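Local coordinates for FERM, ARHGEF and pleckstrin domain-containing protein 2 (Mus musculus, PDB 6D2K) that activates the small GTPase RAC1 as a guanine nucleotide exchange factor and takes part in semaphorin signalling and actin remodelling, represented here by its FERM domain, at residues M3-R11 / E20-C28; T142-A150 / L161-Q169. All coordinates share one frame; numbering follows the deposited sequence. Where two conformers were deposited one is given.

Interaction 1 (M3-R11 / E20-C28)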
# COMPACT_ATOMS: atom_id res chain seq x y z
N MET A 3 5.84 -13.52 -35.57
CA MET A 3 7.25 -13.62 -35.19
C MET A 3 7.45 -13.34 -33.70
O MET A 3 8.58 -13.20 -33.22
CB MET A 3 8.13 -12.70 -36.05
CG MET A 3 9.64 -12.95 -35.90
SD MET A 3 10.23 -14.44 -36.74
CE MET A 3 9.92 -13.97 -38.45
N GLN A 4 6.35 -13.24 -32.95
CA GLN A 4 6.42 -13.18 -31.50
C GLN A 4 5.68 -14.36 -30.89
O GLN A 4 4.83 -14.95 -31.54
CB GLN A 4 5.77 -11.92 -30.95
CG GLN A 4 6.02 -10.65 -31.71
CD GLN A 4 5.29 -9.49 -31.08
OE1 GLN A 4 4.16 -9.16 -31.46
NE2 GLN A 4 5.93 -8.86 -30.10
N GLU A 5 5.99 -14.67 -29.64
CA GLU A 5 5.22 -15.66 -28.91
C GLU A 5 3.79 -15.15 -28.68
O GLU A 5 3.56 -13.94 -28.65
CB GLU A 5 5.88 -15.97 -27.57
CG GLU A 5 7.37 -16.28 -27.66
CD GLU A 5 7.65 -17.66 -28.23
OE1 GLU A 5 8.83 -17.93 -28.56
OE2 GLU A 5 6.71 -18.47 -28.34
N LYS A 6 2.85 -16.08 -28.54
CA LYS A 6 1.48 -15.71 -28.22
C LYS A 6 1.49 -14.91 -26.92
O LYS A 6 2.21 -15.25 -25.98
CB LYS A 6 0.61 -16.96 -28.06
CG LYS A 6 -0.89 -16.69 -28.02
CD LYS A 6 -1.66 -17.96 -27.68
CE LYS A 6 -1.06 -18.64 -26.46
NZ LYS A 6 -1.92 -19.73 -25.92
N HIS A 7 0.71 -13.83 -26.88
CA HIS A 7 0.70 -12.96 -25.71
C HIS A 7 -0.40 -13.38 -24.74
O HIS A 7 -1.44 -13.90 -25.17
CB HIS A 7 0.47 -11.50 -26.12
CG HIS A 7 1.66 -10.85 -26.76
ND1 HIS A 7 2.45 -11.48 -27.70
CD2 HIS A 7 2.18 -9.61 -26.61
CE1 HIS A 7 3.41 -10.66 -28.09
NE2 HIS A 7 3.26 -9.51 -27.45
N MET A 8 -0.18 -13.16 -23.45
CA MET A 8 -1.24 -13.32 -22.46
C MET A 8 -1.93 -11.97 -22.22
O MET A 8 -1.30 -10.92 -22.31
CB MET A 8 -0.70 -13.89 -21.15
CG MET A 8 0.42 -13.09 -20.50
SD MET A 8 1.12 -13.89 -19.03
CE MET A 8 -0.31 -13.96 -17.94
N ARG A 9 -3.23 -12.02 -21.94
CA ARG A 9 -4.03 -10.83 -21.69
C ARG A 9 -4.03 -10.60 -20.19
O ARG A 9 -4.45 -11.47 -19.43
CB ARG A 9 -5.47 -11.03 -22.17
CG ARG A 9 -6.39 -9.84 -21.92
CD ARG A 9 -5.93 -8.63 -22.69
NE ARG A 9 -6.93 -8.14 -23.64
CZ ARG A 9 -7.07 -8.58 -24.88
NH1 ARG A 9 -6.29 -9.54 -25.35
NH2 ARG A 9 -8.01 -8.05 -25.67
N ILE A 10 -3.55 -9.44 -19.76
CA ILE A 10 -3.50 -9.15 -18.35
C ILE A 10 -4.41 -7.97 -18.04
O ILE A 10 -4.31 -6.94 -18.68
CB ILE A 10 -2.06 -8.86 -17.91
CG1 ILE A 10 -1.18 -10.08 -18.20
CG2 ILE A 10 -2.00 -8.51 -16.43
CD1 ILE A 10 0.27 -9.92 -17.83
N ARG A 11 -5.32 -8.13 -17.08
CA ARG A 11 -6.17 -7.03 -16.65
C ARG A 11 -5.48 -6.26 -15.53
O ARG A 11 -5.08 -6.86 -14.53
CB ARG A 11 -7.53 -7.55 -16.18
CG ARG A 11 -8.33 -8.25 -17.28
CD ARG A 11 -9.65 -8.82 -16.76
NE ARG A 11 -10.56 -7.78 -16.28
CZ ARG A 11 -11.25 -6.96 -17.07
NH1 ARG A 11 -11.11 -7.03 -18.39
NH2 ARG A 11 -12.06 -6.05 -16.54
N GLU A 20 -7.58 -1.57 -17.34
CA GLU A 20 -6.91 -1.49 -18.63
C GLU A 20 -6.33 -2.85 -18.96
O GLU A 20 -5.85 -3.55 -18.07
CB GLU A 20 -5.82 -0.42 -18.63
CG GLU A 20 -6.27 0.95 -19.13
CD GLU A 20 -6.65 0.94 -20.61
OE1 GLU A 20 -7.82 0.66 -20.91
OE2 GLU A 20 -5.77 1.18 -21.47
N LEU A 21 -6.39 -3.23 -20.23
CA LEU A 21 -5.93 -4.54 -20.68
C LEU A 21 -4.56 -4.43 -21.34
O LEU A 21 -4.33 -3.53 -22.16
CB LEU A 21 -6.94 -5.14 -21.67
CG LEU A 21 -8.38 -5.17 -21.17
CD1 LEU A 21 -9.33 -5.54 -22.30
CD2 LEU A 21 -8.55 -6.15 -20.01
N PHE A 22 -3.64 -5.31 -20.96
CA PHE A 22 -2.29 -5.30 -21.51
C PHE A 22 -1.94 -6.68 -22.03
O PHE A 22 -2.07 -7.66 -21.31
CB PHE A 22 -1.26 -4.89 -20.46
CG PHE A 22 -1.45 -3.49 -19.95
CD1 PHE A 22 -0.67 -2.45 -20.42
CD2 PHE A 22 -2.42 -3.21 -19.00
CE1 PHE A 22 -0.85 -1.16 -19.95
CE2 PHE A 22 -2.60 -1.93 -18.54
CZ PHE A 22 -1.82 -0.90 -19.01
N ASP A 23 -1.51 -6.74 -23.28
CA ASP A 23 -1.11 -8.01 -23.88
C ASP A 23 0.41 -8.13 -23.86
O ASP A 23 1.12 -7.24 -24.32
CB ASP A 23 -1.65 -8.12 -25.30
CG ASP A 23 -3.16 -8.19 -25.34
OD1 ASP A 23 -3.73 -9.00 -24.58
OD2 ASP A 23 -3.78 -7.43 -26.12
N ILE A 24 0.91 -9.21 -23.29
CA ILE A 24 2.35 -9.34 -23.11
C ILE A 24 2.78 -10.79 -23.27
O ILE A 24 2.01 -11.71 -22.97
CB ILE A 24 2.77 -8.83 -21.73
CG1 ILE A 24 4.28 -8.66 -21.64
CG2 ILE A 24 2.26 -9.75 -20.65
CD1 ILE A 24 4.72 -7.78 -20.49
N GLU A 25 4.01 -11.00 -23.73
CA GLU A 25 4.56 -12.34 -23.82
C GLU A 25 4.86 -12.84 -22.42
O GLU A 25 5.56 -12.19 -21.66
CB GLU A 25 5.83 -12.35 -24.67
CG GLU A 25 5.58 -12.03 -26.12
CD GLU A 25 6.86 -11.92 -26.93
OE1 GLU A 25 7.60 -10.94 -26.73
OE2 GLU A 25 7.11 -12.83 -27.75
N PRO A 26 4.31 -14.01 -22.08
CA PRO A 26 4.42 -14.55 -20.73
C PRO A 26 5.86 -14.61 -20.24
O PRO A 26 6.09 -14.48 -19.04
CB PRO A 26 3.83 -15.96 -20.86
CG PRO A 26 2.90 -15.87 -22.02
CD PRO A 26 3.50 -14.87 -22.97
N LYS A 27 6.82 -14.79 -21.15
CA LYS A 27 8.22 -14.95 -20.76
C LYS A 27 8.90 -13.64 -20.40
O LYS A 27 9.99 -13.64 -19.84
CB LYS A 27 9.00 -15.62 -21.89
CG LYS A 27 9.17 -14.72 -23.10
CD LYS A 27 9.91 -15.42 -24.23
CE LYS A 27 9.98 -14.52 -25.45
NZ LYS A 27 8.61 -14.05 -25.82
N CYS A 28 8.27 -12.52 -20.75
CA CYS A 28 8.83 -11.21 -20.43
C CYS A 28 8.97 -11.00 -18.92
O CYS A 28 8.14 -11.46 -18.15
CB CYS A 28 7.96 -10.09 -21.01
SG CYS A 28 7.98 -9.97 -22.82
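Met8 and Ile24 exchange two backbone hydrogen bonds, Met8 N to Ile24 O at 2.7 Å and Ile24 N to Met8 O at 3.0 Å, and Ile10 and Phe22 repeat the exchange two residues on. Between these pairs sits the non-hydrogen-bonded pair Arg9 and Asp23, joined by a salt bridge from Arg9 NH1 to Asp23 OD1 of 2.7 Å. The N-H...O angle is only 119°, so the hydrogen bond is weak; the carboxylate and guanidinium planes are 77° apart and Asp23 OD2 lies over the guanidinium face. Arg9 reaches this position by bending at chi2 and chi3. Beyond the strands, the carboxylate of Glu25 takes over: its OE2 accepts Glu5 N on the anti side at 2.9 Å, while Lys27 NZ, two residues on, makes a salt bridge to the same oxygen from above the carboxylate plane. A glutamate suits this place: its extended chain carries one oxygen to both Glu5 N and Lys27 NZ.

His7 packs against the aliphatic part of Glu25. Its ND1 donates to Glu5 O, and one ring face receives Glu25 CG in a CH-pi contact, 3.6 Å from the centroid. Were His7 replaced by alanine, Glu5 O would probably lose this donor and the Glu25 methylene the ring it packs against.

The strands form the first beta hairpin of the ubiquitin-like N-terminal FERM lobe. Its two faces differ accordingly: Arg9, Arg11, Leu21 and Asp23 occupy the exposed one, whereas Met8, Ile10, Phe22 and Ile24 turn inward, toward helices 30-41 and 69-73. There Ile10 CD1 presses tightly on Ile24 CG2 at 3.5 Å. Met8 puts CG between its backbone N and carbonyl carbon (chi1 57°), alongside Ile24 CG2, and its thioether runs antiparallel to the Pro26 side chain, SD 3.9 Å from Pro26 CB.

Interaction 2 (T142-A150 / L161-Q169)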
# COMPACT_ATOMS: atom_id res chain seq x y z
N THR A 142 -28.13 16.88 -1.78
CA THR A 142 -28.62 15.86 -2.69
C THR A 142 -27.49 15.19 -3.47
O THR A 142 -27.44 13.97 -3.60
CB THR A 142 -29.67 16.43 -3.66
OG1 THR A 142 -30.83 16.83 -2.93
CG2 THR A 142 -30.07 15.40 -4.70
N LEU A 143 -26.58 16.00 -4.00
CA LEU A 143 -25.46 15.49 -4.78
C LEU A 143 -24.59 14.56 -3.94
O LEU A 143 -24.20 13.49 -4.40
CB LEU A 143 -24.62 16.66 -5.30
CG LEU A 143 -23.41 16.33 -6.18
CD1 LEU A 143 -23.88 15.95 -7.57
CD2 LEU A 143 -22.45 17.52 -6.26
N ASP A 144 -24.31 14.98 -2.71
CA ASP A 144 -23.50 14.17 -1.78
C ASP A 144 -24.18 12.84 -1.46
O ASP A 144 -23.55 11.80 -1.52
CB ASP A 144 -23.23 14.93 -0.48
CG ASP A 144 -22.07 15.92 -0.59
OD1 ASP A 144 -21.92 16.57 -1.65
OD2 ASP A 144 -21.34 16.09 0.40
N ARG A 145 -25.46 12.90 -1.09
CA ARG A 145 -26.18 11.68 -0.72
C ARG A 145 -26.30 10.70 -1.87
O ARG A 145 -26.14 9.50 -1.69
CB ARG A 145 -27.56 12.02 -0.14
CG ARG A 145 -27.48 12.79 1.17
CD ARG A 145 -28.82 12.86 1.88
NE ARG A 145 -28.70 13.49 3.19
CZ ARG A 145 -28.44 12.84 4.32
NH1 ARG A 145 -28.29 11.52 4.31
NH2 ARG A 145 -28.35 13.51 5.46
N GLU A 146 -26.60 11.19 -3.07
CA GLU A 146 -26.66 10.30 -4.21
C GLU A 146 -25.29 9.69 -4.52
O GLU A 146 -25.18 8.50 -4.83
CB GLU A 146 -27.26 10.99 -5.45
CG GLU A 146 -28.75 11.26 -5.31
CD GLU A 146 -29.37 11.86 -6.58
OE1 GLU A 146 -28.67 11.98 -7.61
OE2 GLU A 146 -30.56 12.22 -6.54
N HIS A 147 -24.24 10.49 -4.41
CA HIS A 147 -22.90 9.99 -4.69
C HIS A 147 -22.50 8.92 -3.68
O HIS A 147 -21.94 7.89 -4.06
CB HIS A 147 -21.88 11.12 -4.68
CG HIS A 147 -20.48 10.66 -4.93
ND1 HIS A 147 -19.96 10.51 -6.19
CD2 HIS A 147 -19.49 10.33 -4.07
CE1 HIS A 147 -18.71 10.11 -6.10
NE2 HIS A 147 -18.40 9.99 -4.82
N LEU A 148 -22.81 9.16 -2.42
CA LEU A 148 -22.46 8.22 -1.35
C LEU A 148 -23.31 6.96 -1.38
O LEU A 148 -22.94 5.95 -0.78
CB LEU A 148 -22.58 8.92 0.01
CG LEU A 148 -21.42 9.89 0.25
CD1 LEU A 148 -21.71 10.83 1.40
CD2 LEU A 148 -20.13 9.11 0.49
N LYS A 149 -24.44 7.00 -2.07
CA LYS A 149 -25.21 5.77 -2.26
C LYS A 149 -24.58 4.86 -3.30
O LYS A 149 -24.65 3.63 -3.19
CB LYS A 149 -26.65 6.09 -2.66
CG LYS A 149 -27.48 6.69 -1.55
CD LYS A 149 -28.92 6.88 -1.99
CE LYS A 149 -29.76 7.49 -0.89
NZ LYS A 149 -31.11 7.88 -1.38
N ALA A 150 -23.97 5.46 -4.32
CA ALA A 150 -23.43 4.69 -5.43
C ALA A 150 -21.92 4.47 -5.33
O ALA A 150 -21.36 3.72 -6.12
CB ALA A 150 -23.78 5.38 -6.76
N LEU A 161 -22.55 9.47 7.81
CA LEU A 161 -23.05 10.38 6.79
C LEU A 161 -23.16 11.83 7.27
O LEU A 161 -22.69 12.74 6.60
CB LEU A 161 -24.40 9.90 6.23
CG LEU A 161 -24.45 9.85 4.71
CD1 LEU A 161 -24.23 11.23 4.13
CD2 LEU A 161 -23.39 8.89 4.19
N GLU A 162 -23.77 12.04 8.43
CA GLU A 162 -23.93 13.41 8.93
C GLU A 162 -22.60 14.12 9.12
O GLU A 162 -22.44 15.27 8.73
CB GLU A 162 -24.75 13.42 10.22
CG GLU A 162 -26.13 12.81 10.09
CD GLU A 162 -26.99 13.51 9.05
OE1 GLU A 162 -27.88 12.85 8.47
OE2 GLU A 162 -26.78 14.72 8.81
N LYS A 163 -21.63 13.44 9.72
CA LYS A 163 -20.31 14.05 9.91
C LYS A 163 -19.66 14.37 8.57
O LYS A 163 -19.04 15.42 8.41
CB LYS A 163 -19.39 13.13 10.71
CG LYS A 163 -19.78 12.94 12.16
CD LYS A 163 -18.86 11.92 12.83
CE LYS A 163 -19.33 11.57 14.23
NZ LYS A 163 -19.23 12.74 15.15
N ILE A 164 -19.79 13.46 7.61
CA ILE A 164 -19.16 13.64 6.30
C ILE A 164 -19.70 14.90 5.60
O ILE A 164 -18.94 15.71 5.09
CB ILE A 164 -19.40 12.42 5.39
CG1 ILE A 164 -18.63 11.20 5.93
CG2 ILE A 164 -18.95 12.75 3.97
CD1 ILE A 164 -19.05 9.88 5.30
N LEU A 165 -21.03 15.04 5.60
CA LEU A 165 -21.72 16.18 5.01
C LEU A 165 -21.34 17.48 5.71
O LEU A 165 -21.09 18.50 5.07
CB LEU A 165 -23.24 15.99 5.13
CG LEU A 165 -24.03 15.34 3.99
CD1 LEU A 165 -23.16 14.55 3.04
CD2 LEU A 165 -25.16 14.48 4.57
N ASP A 166 -21.32 17.43 7.03
CA ASP A 166 -20.94 18.57 7.86
C ASP A 166 -19.54 19.10 7.52
O ASP A 166 -19.34 20.30 7.34
CB ASP A 166 -21.03 18.15 9.33
CG ASP A 166 -20.57 19.24 10.29
OD1 ASP A 166 -20.77 19.06 11.51
OD2 ASP A 166 -20.00 20.26 9.85
N PHE A 167 -18.57 18.20 7.42
CA PHE A 167 -17.21 18.61 7.08
C PHE A 167 -17.12 19.10 5.62
O PHE A 167 -16.41 20.06 5.33
CB PHE A 167 -16.21 17.45 7.27
CG PHE A 167 -15.85 17.16 8.71
CD1 PHE A 167 -15.31 18.15 9.51
CD2 PHE A 167 -16.00 15.89 9.24
CE1 PHE A 167 -14.97 17.90 10.83
CE2 PHE A 167 -15.66 15.62 10.55
CZ PHE A 167 -15.13 16.63 11.35
N HIS A 168 -17.81 18.42 4.71
CA HIS A 168 -17.74 18.79 3.30
C HIS A 168 -18.20 20.24 3.09
O HIS A 168 -17.64 20.95 2.25
CB HIS A 168 -18.58 17.84 2.45
CG HIS A 168 -18.38 18.02 0.98
ND1 HIS A 168 -19.26 17.51 0.05
CD2 HIS A 168 -17.42 18.66 0.27
CE1 HIS A 168 -18.84 17.81 -1.17
NE2 HIS A 168 -17.73 18.52 -1.06
N GLN A 169 -19.20 20.67 3.85
CA GLN A 169 -19.70 22.04 3.74
C GLN A 169 -18.61 23.07 4.00
O GLN A 169 -18.72 24.22 3.56
CB GLN A 169 -20.87 22.27 4.70
CG GLN A 169 -22.11 21.49 4.35
CD GLN A 169 -23.17 21.58 5.43
OE1 GLN A 169 -23.63 22.67 5.77
NE2 GLN A 169 -23.56 20.43 5.97
O HOH W 1 -28.26 10.32 7.23
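Arg145 reaches across to Leu165 and Glu162 with its chain extended from CG to NE (chi3 175°). CB, CG and CD serve as the arm, and contact with the other helix begins at NE, which has Leu165 CD2 beside it and is also held by Glu141 in a salt bridge. At the guanidinium, Leu165 CD2 sits over one face, 3.4 Å above the plane and offset toward the rim. NH1 passes near Leu161 CD1 and donates to a water that in turn donates to Glu162 OE1. NH2 ends the chain with a salt bridge to the same Glu162 OE1 at 3.1 Å, the acceptor lying in the guanidinium plane. Arginine suits the place because its flat group can rest on leucine while its edge bonds to acid.

Deeper in, Leu148 and Leu161 meet tip to tip through their CD1 atoms at 3.7 Å, and Asp144 CB packs on Leu165 CD1. These side chains bridge two helices of the central, all-helical FERM lobe, whose segment axes come within 11.0 Å at an angle of 133°.

Buried Asp144 presents the syn lone pair of OD2 to His168 ND1 at 2.5 Å, a nearly straight bond (172°) in the imidazole plane. A buried carboxylate at ND1, with NE2 turned to Gly137 O and Gln133 OE1 in weak hydrogen bonds, would probably favour a protonated imidazole.

Overall arrangement
From the N terminus, interaction 1 comes first: after the leading segment, the chain runs along strand 8-13, turns, and returns on strand 19-24, closing a short hairpin at the edge of the five-stranded mixed sheet of the ubiquitin-like lobe. The chain then completes that lobe and enters the helical central lobe, where interaction 2 closes a ten-residue loop without helix or strand. The two closures follow in series and neither nest nor cross. Interaction 1 pairs the hairpin strands and fastens the N-terminal segment to the turn after strand 19-24; interaction 2 joins helices 141-150 and 161-168. With centres 42 Å and nearest atoms about 17 Å apart, they do not touch; the PH-like lobe follows later.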